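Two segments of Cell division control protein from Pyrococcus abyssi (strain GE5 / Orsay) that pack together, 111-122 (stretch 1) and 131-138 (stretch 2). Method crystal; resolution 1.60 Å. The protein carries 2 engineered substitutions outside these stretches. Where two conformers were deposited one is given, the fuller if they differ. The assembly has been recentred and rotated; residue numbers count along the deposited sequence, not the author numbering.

Stretch 1 (111-122) KARDLEEGNKIA
Stretch 2 (131-138) WDEVAEIL

Stretch 2 is part of a longer strand, extended except at Ala135 (phi/psi -95/-46), where the strand kinks. Stretch 1 lies along it antiparallel, through a 3-10 segment and a turn, and then as a strand that opens at Lys120 and runs on past Ala122. The strand axes approach to 4.0 Å with 128° between their N-to-C directions, well short of a straight antiparallel 180°. In register, Ala122 faces Trp131 (CA to CA 4.9 Å), Ile121 faces Asp132 (5.2 Å) and Lys120 faces Glu133 (4.1 Å).

Ile121 and Asp132 form the hydrogen-bonded pair, with Ile121 N to Asp132 O at 3.0 Å and Asp132 N to Ile121 O at 2.9 Å. The ladder continues into the loop: Val134 N donates to Asn119 O (2.7 Å) and Gly118 N to Val134 O (2.8 Å), both nearly linear. Between these bonds, CA-H groups point at carbonyls, as from Lys120 CA to Asp132 O and from Trp131 CA to Ile121 O, each 3.5 Å.

Stretch 1 enters by a 3-10 segment, 112-114, with Asp114 N bonded to Lys111 O (2.8 Å), and reaches the strand through a type II turn from Glu116 to Asn119. Glu117 (phi/psi -56/134) and Gly118 (99/-20) occupy its central positions, and Asn119 N closes it on Glu116 O at 3.0 Å. The positive phi of Gly118 would jam a CB against the preceding carbonyl O, which by itself calls for glycine. Asn119 (chi1 m) braces the turn from within, its OD1 accepting from Glu116 N at 2.8 Å.

The apolar interlock centres on Val134 (chi1 t). Its CG2 sits over the notch between Leu115 CD1 and Ile121 CG2, 4.1 Å from the first and 4.0 Å from the second, while its CB lies 3.8 Å from Glu116 O. Leu115 is m,t and Ile121 p,t. Farther along the strand, Ile137 points toward stretch 1 (chi1 m, chi2 108°) and pushes CD1 against the loop backbone, 3.3 Å from Leu115 O and 3.8 Å from Leu115 CB.

Lys120, Ala122, Trp131 and Glu133 share one face of the sheet; Ile121 and Asp132 project from the other. Trp131 (chi1 m, chi2 101°) leans across the neighbouring strand, and its ring lies against Ala122, whose CB sits over one face, 4.1 Å from the centroid of the six-membered ring, a CH-pi contact. At the ring edge, CE3 is 3.6 Å from Lys120 O. Lys120, extended from an m chi1, packs its CG 3.8 Å from Glu133 CG, so the contact is between aliphatic stems. Glu133 is m,t.

Three waters add bonds along the contact. Water 1 donates to Glu117 OE2 (2.6 Å) and accepts from Ile137 N (3.0 Å), linking the m,t side chain of Glu117 to the strand. Water 2 donates to Gly118 O (2.7 Å) and, weakly, to Glu133 OE2 (3.4 Å). Water 3 donates to Trp131 O (2.9 Å) and accepts a weak bond from Lys120 NZ (3.4 Å). In all, 742 Å² is buried.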

ATOM      1  N   LYS A 111      12.956  -0.620  -0.479  1.00 26.89           N
ATOM      2  CA  LYS A 111      12.327   0.608  -0.016  1.00 21.60           C
ATOM      3  C   LYS A 111      12.160   1.592  -1.173  1.00 20.98           C
ATOM      4  O   LYS A 111      12.992   1.671  -2.091  1.00 24.65           O
ATOM      5  CB  LYS A 111      13.161   1.263   1.099  1.00 25.36           C
ATOM      6  CG  LYS A 111      13.213   0.487   2.409  1.00 29.73           C
ATOM      7  CD  LYS A 111      14.189   1.165   3.377  1.00 36.93           C
ATOM      8  CE  LYS A 111      14.512   0.306   4.591  1.00 44.49           C
ATOM      9  NZ  LYS A 111      13.615   0.626   5.740  1.00 53.71           N
ATOM     10  N   ALA A 112      11.084   2.388  -1.097  1.00 21.15           N
ATOM     11  CA  ALA A 112      10.810   3.365  -2.156  1.00 24.27           C
ATOM     12  C   ALA A 112      12.035   4.234  -2.448  1.00 23.90           C
ATOM     13  O   ALA A 112      12.406   4.470  -3.618  1.00 25.40           O
ATOM     14  CB  ALA A 112       9.620   4.242  -1.747  1.00 24.66           C
ATOM     15  N   ARG A 113      12.708   4.709  -1.383  1.00 22.97           N
ATOM     16  CA  ARG A 113      13.862   5.588  -1.535  1.00 27.34           C
ATOM     17  C   ARG A 113      15.087   4.874  -2.090  1.00 31.61           C
ATOM     18  O   ARG A 113      16.066   5.547  -2.441  1.00 35.24           O
ATOM     19  CB  ARG A 113      14.230   6.227  -0.197  1.00 30.00           C
ATOM     20  CG  ARG A 113      14.767   5.276   0.866  1.00 27.34           C
ATOM     21  CD  ARG A 113      15.062   6.050   2.156  1.00 37.23           C
ATOM     22  NE  ARG A 113      15.445   5.151   3.246  1.00 43.02           N
ATOM     23  CZ  ARG A 113      15.455   5.496   4.528  1.00 50.11           C
ATOM     24  NH1 ARG A 113      15.101   6.724   4.891  1.00 55.66           N
ATOM     25  NH2 ARG A 113      15.818   4.605   5.445  1.00 51.99           N
ATOM     26  N   ASP A 114      15.065   3.540  -2.161  1.00 26.83           N
ATOM     27  CA  ASP A 114      16.164   2.751  -2.730  1.00 29.16           C
ATOM     28  C   ASP A 114      15.856   2.270  -4.151  1.00 27.21           C
ATOM     29  O   ASP A 114      16.736   1.678  -4.792  1.00 31.99           O
ATOM     30  CB  ASP A 114      16.444   1.523  -1.841  1.00 29.59           C
ATOM     31  CG  ASP A 114      16.860   1.895  -0.416  1.00 32.93           C
ATOM     32  OD1 ASP A 114      17.144   3.081  -0.166  1.00 43.99           O
ATOM     33  OD2 ASP A 114      16.896   0.998   0.459  1.00 39.80           O
ATOM     34  N   LEU A 115      14.641   2.528  -4.651  1.00 24.94           N
ATOM     35  CA  LEU A 115      14.279   2.139  -6.017  1.00 22.96           C
ATOM     36  C   LEU A 115      15.053   2.930  -7.050  1.00 29.72           C
ATOM     37  O   LEU A 115      15.349   4.122  -6.871  1.00 30.86           O
ATOM     38  CB  LEU A 115      12.809   2.390  -6.297  1.00 24.14           C
ATOM     39  CG  LEU A 115      11.751   1.533  -5.625  1.00 21.03           C
ATOM     40  CD1 LEU A 115      10.404   2.149  -5.992  1.00 20.64           C
ATOM     41  CD2 LEU A 115      11.791   0.155  -6.167  1.00 24.23           C
ATOM     42  N   GLU A 116      15.393   2.251  -8.123  1.00 26.67           N
ATOM     43  CA  GLU A 116      16.063   2.884  -9.240  0.51 23.46           C
ATOM     44  C   GLU A 116      15.182   2.737 -10.469  1.00 24.97           C
ATOM     45  O   GLU A 116      14.413   1.781 -10.585  1.00 26.73           O
ATOM     46  CB  GLU A 116      17.441   2.265  -9.501  0.51 29.96           C
ATOM     47  CG  GLU A 116      18.348   2.222  -8.264  0.51 35.15           C
ATOM     48  CD  GLU A 116      19.090   3.532  -8.001  0.51 41.65           C
ATOM     49  OE1 GLU A 116      19.625   4.134  -8.962  0.51 45.65           O
ATOM     50  OE2 GLU A 116      19.153   3.945  -6.819  0.51 39.92           O
ATOM     51  N   GLU A 117      15.314   3.685 -11.392  1.00 24.88           N
ATOM     52  CA  GLU A 117      14.630   3.522 -12.663  1.00 23.37           C
ATOM     53  C   GLU A 117      15.027   2.214 -13.320  1.00 28.68           C
ATOM     54  O   GLU A 117      16.219   1.871 -13.388  1.00 30.53           O
ATOM     55  CB  GLU A 117      14.936   4.705 -13.578  1.00 26.52           C
ATOM     56  CG  GLU A 117      14.514   5.998 -12.906  1.00 31.17           C
ATOM     57  CD  GLU A 117      14.763   7.241 -13.747  1.00 37.18           C
ATOM     58  OE1 GLU A 117      15.199   7.108 -14.923  1.00 35.22           O
ATOM     59  OE2 GLU A 117      14.501   8.346 -13.206  1.00 35.76           O
ATOM     60  N   GLY A 118      14.012   1.484 -13.809  1.00 27.04           N
ATOM     61  CA  GLY A 118      14.195   0.171 -14.406  1.00 26.50           C
ATOM     62  C   GLY A 118      13.881  -0.987 -13.475  1.00 29.93           C
ATOM     63  O   GLY A 118      13.668  -2.111 -13.958  1.00 28.61           O
ATOM     64  N   ASN A 119      13.884  -0.756 -12.160  1.00 28.08           N
ATOM     65  CA  ASN A 119      13.503  -1.811 -11.224  1.00 23.86           C
ATOM     66  C   ASN A 119      12.071  -2.227 -11.537  1.00 25.83           C
ATOM     67  O   ASN A 119      11.171  -1.381 -11.635  1.00 26.57           O
ATOM     68  CB  ASN A 119      13.575  -1.336  -9.767  1.00 22.64           C
ATOM     69  CG  ASN A 119      14.996  -1.122  -9.225  1.00 23.52           C
ATOM     70  OD1 ASN A 119      15.089  -0.527  -8.138  1.00 27.48           O
ATOM     71  ND2 ASN A 119      16.053  -1.598  -9.894  1.00 29.86           N
ATOM     72  N   LYS A 120      11.840  -3.523 -11.698  1.00 24.76           N
ATOM     73  CA  LYS A 120      10.478  -4.000 -12.001  1.00 22.02           C
ATOM     74  C   LYS A 120       9.669  -4.295 -10.729  1.00 22.89           C
ATOM     75  O   LYS A 120      10.077  -5.105  -9.890  1.00 24.63           O
ATOM     76  CB  LYS A 120      10.593  -5.258 -12.876  1.00 24.81           C
ATOM     77  CG  LYS A 120      11.138  -4.939 -14.253  1.00 32.13           C
ATOM     78  CD  LYS A 120      11.192  -6.207 -15.112  1.00 37.79           C
ATOM     79  CE  LYS A 120      11.486  -5.856 -16.547  1.00 44.29           C
ATOM     80  NZ  LYS A 120      11.486  -7.068 -17.432  1.00 51.37           N
ATOM     81  N   ILE A 121       8.476  -3.689 -10.619  1.00 20.30           N
ATOM     82  CA  ILE A 121       7.623  -3.876  -9.451  1.00 20.12           C
ATOM     83  C   ILE A 121       6.339  -4.554  -9.906  1.00 17.72           C
ATOM     84  O   ILE A 121       5.990  -4.561 -11.086  1.00 19.41           O
ATOM     85  CB  ILE A 121       7.297  -2.566  -8.675  1.00 16.97           C
ATOM     86  CG1 ILE A 121       6.574  -1.545  -9.548  1.00 17.32           C
ATOM     87  CG2 ILE A 121       8.634  -1.976  -8.121  1.00 23.32           C
ATOM     88  CD1 ILE A 121       5.888  -0.453  -8.743  1.00 18.77           C
ATOM     89  N   ALA A 122       5.616  -5.101  -8.944  1.00 20.23           N
ATOM     90  CA  ALA A 122       4.467  -5.933  -9.247  1.00 18.41           C
ATOM     91  C   ALA A 122       3.197  -5.099  -9.436  1.00 19.15           C
ATOM     92  O   ALA A 122       2.847  -4.294  -8.575  1.00 21.33           O
ATOM     93  CB  ALA A 122       4.274  -6.933  -8.103  1.00 20.53           C
ATOM     94  N   TRP A 131       5.186  -7.414 -14.301  1.00 22.65           N
ATOM     95  CA  TRP A 131       6.367  -6.807 -13.684  1.00 21.65           C
ATOM     96  C   TRP A 131       6.730  -5.568 -14.494  1.00 23.13           C
ATOM     97  O   TRP A 131       7.105  -5.661 -15.681  1.00 28.46           O
ATOM     98  CB  TRP A 131       7.538  -7.794 -13.601  1.00 22.43           C
ATOM     99  CG  TRP A 131       7.230  -8.883 -12.611  1.00 26.42           C
ATOM    100  CD1 TRP A 131       6.805 -10.150 -12.895  1.00 29.20           C
ATOM    101  CD2 TRP A 131       7.345  -8.809 -11.196  1.00 22.92           C
ATOM    102  NE1 TRP A 131       6.636 -10.863 -11.740  1.00 31.46           N
ATOM    103  CE2 TRP A 131       6.972 -10.068 -10.677  1.00 27.58           C
ATOM    104  CE3 TRP A 131       7.738  -7.807 -10.310  1.00 23.54           C
ATOM    105  CZ2 TRP A 131       6.959 -10.338  -9.315  1.00 31.00           C
ATOM    106  CZ3 TRP A 131       7.726  -8.080  -8.948  1.00 26.10           C
ATOM    107  CH2 TRP A 131       7.328  -9.328  -8.469  1.00 31.34           C
ATOM    108  N   ASP A 132       6.691  -4.399 -13.851  1.00 20.09           N
ATOM    109  CA  ASP A 132       6.622  -3.125 -14.544  1.00 18.63           C
ATOM    110  C   ASP A 132       7.772  -2.223 -14.087  1.00 21.74           C
ATOM    111  O   ASP A 132       7.865  -1.906 -12.896  1.00 23.00           O
ATOM    112  CB  ASP A 132       5.241  -2.497 -14.243  1.00 20.02           C
ATOM    113  CG  ASP A 132       4.984  -1.212 -14.971  1.00 23.32           C
ATOM    114  OD1 ASP A 132       5.810  -0.767 -15.790  1.00 24.07           O
ATOM    115  OD2 ASP A 132       3.888  -0.638 -14.668  1.00 24.14           O
ATOM    116  N   GLU A 133       8.635  -1.816 -15.021  1.00 23.27           N
ATOM    117  CA  GLU A 133       9.785  -0.967 -14.676  1.00 24.44           C
ATOM    118  C   GLU A 133       9.367   0.340 -14.030  1.00 22.96           C
ATOM    119  O   GLU A 133       8.526   1.087 -14.561  1.00 22.36           O
ATOM    120  CB  GLU A 133      10.610  -0.648 -15.924  1.00 24.98           C
ATOM    121  CG  GLU A 133      11.228  -1.908 -16.511  1.00 35.07           C
ATOM    122  CD  GLU A 133      12.118  -1.640 -17.706  1.00 53.37           C
ATOM    123  OE1 GLU A 133      12.451  -0.465 -17.951  1.00 52.76           O
ATOM    124  OE2 GLU A 133      12.488  -2.614 -18.395  1.00 58.87           O
ATOM    125  N   VAL A 134      10.021   0.669 -12.915  1.00 20.80           N
ATOM    126  CA  VAL A 134       9.897   2.040 -12.425  1.00 20.89           C
ATOM    127  C   VAL A 134      10.446   3.013 -13.481  1.00 23.70           C
ATOM    128  O   VAL A 134      11.520   2.793 -14.082  1.00 27.93           O
ATOM    129  CB  VAL A 134      10.639   2.177 -11.080  1.00 24.28           C
ATOM    130  CG1 VAL A 134      10.691   3.649 -10.623  1.00 25.58           C
ATOM    131  CG2 VAL A 134      10.001   1.294 -10.026  1.00 22.95           C
ATOM    132  N   ALA A 135       9.719   4.116 -13.709  1.00 21.28           N
ATOM    133  CA  ALA A 135      10.049   5.186 -14.637  1.00 22.69           C
ATOM    134  C   ALA A 135      10.763   6.338 -13.944  1.00 23.22           C
ATOM    135  O   ALA A 135      11.782   6.819 -14.445  1.00 28.27           O
ATOM    136  CB  ALA A 135       8.777   5.704 -15.352  1.00 24.82           C
ATOM    137  N   GLU A 136      10.260   6.774 -12.796  1.00 21.99           N
ATOM    138  CA  GLU A 136      10.804   7.894 -12.058  1.00 21.93           C
ATOM    139  C   GLU A 136      10.332   7.779 -10.621  1.00 19.54           C
ATOM    140  O   GLU A 136       9.213   7.293 -10.342  1.00 24.10           O
ATOM    141  CB  GLU A 136      10.360   9.265 -12.623  1.00 36.71           C
ATOM    142  CG  GLU A 136      10.693   9.614 -14.051  1.00 59.55           C
ATOM    143  CD  GLU A 136       9.511   9.383 -14.987  1.00 63.13           C
ATOM    144  OE1 GLU A 136       8.348   9.510 -14.528  1.00 59.74           O
ATOM    145  OE2 GLU A 136       9.746   9.071 -16.175  1.00 65.99           O
ATOM    146  N   ILE A 137      11.162   8.269  -9.713  1.00 20.97           N
ATOM    147  CA  ILE A 137      10.793   8.440  -8.316  1.00 21.33           C
ATOM    148  C   ILE A 137      11.044   9.894  -7.976  1.00 24.20           C
ATOM    149  O   ILE A 137      12.156  10.389  -8.204  1.00 28.84           O
ATOM    150  CB  ILE A 137      11.610   7.553  -7.361  1.00 26.48           C
ATOM    151  CG1 ILE A 137      11.530   6.079  -7.786  1.00 25.96           C
ATOM    152  CG2 ILE A 137      11.154   7.795  -5.887  1.00 26.05           C
ATOM    153  CD1 ILE A 137      12.853   5.594  -8.395  1.00 37.90           C
ATOM    154  N   LEU A 138      10.046  10.560  -7.410  1.00 21.42           N
ATOM    155  CA  LEU A 138      10.149  12.004  -7.139  1.00 20.97           C
ATOM    156  C   LEU A 138       9.767  12.287  -5.695  1.00 21.44           C
ATOM    157  O   LEU A 138       8.626  12.002  -5.288  1.00 24.35           O
ATOM    158  CB  LEU A 138       9.232  12.803  -8.070  1.00 29.75           C
ATOM    159  CG  LEU A 138       9.251  14.321  -7.865  1.00 46.02           C
ATOM    160  CD1 LEU A 138      10.690  14.862  -7.768  1.00 52.17           C
ATOM    161  CD2 LEU A 138       8.497  15.018  -8.992  1.00 54.36           C
TER
HETATM  162  O   HOH W   1      13.941   8.705 -10.671  1.00 29.32           O
HETATM  163  O   HOH W   2      14.802  -3.458 -16.032  1.00 38.00           O
HETATM  164  O   HOH W   3       8.218  -7.895 -17.190  1.00 46.34           O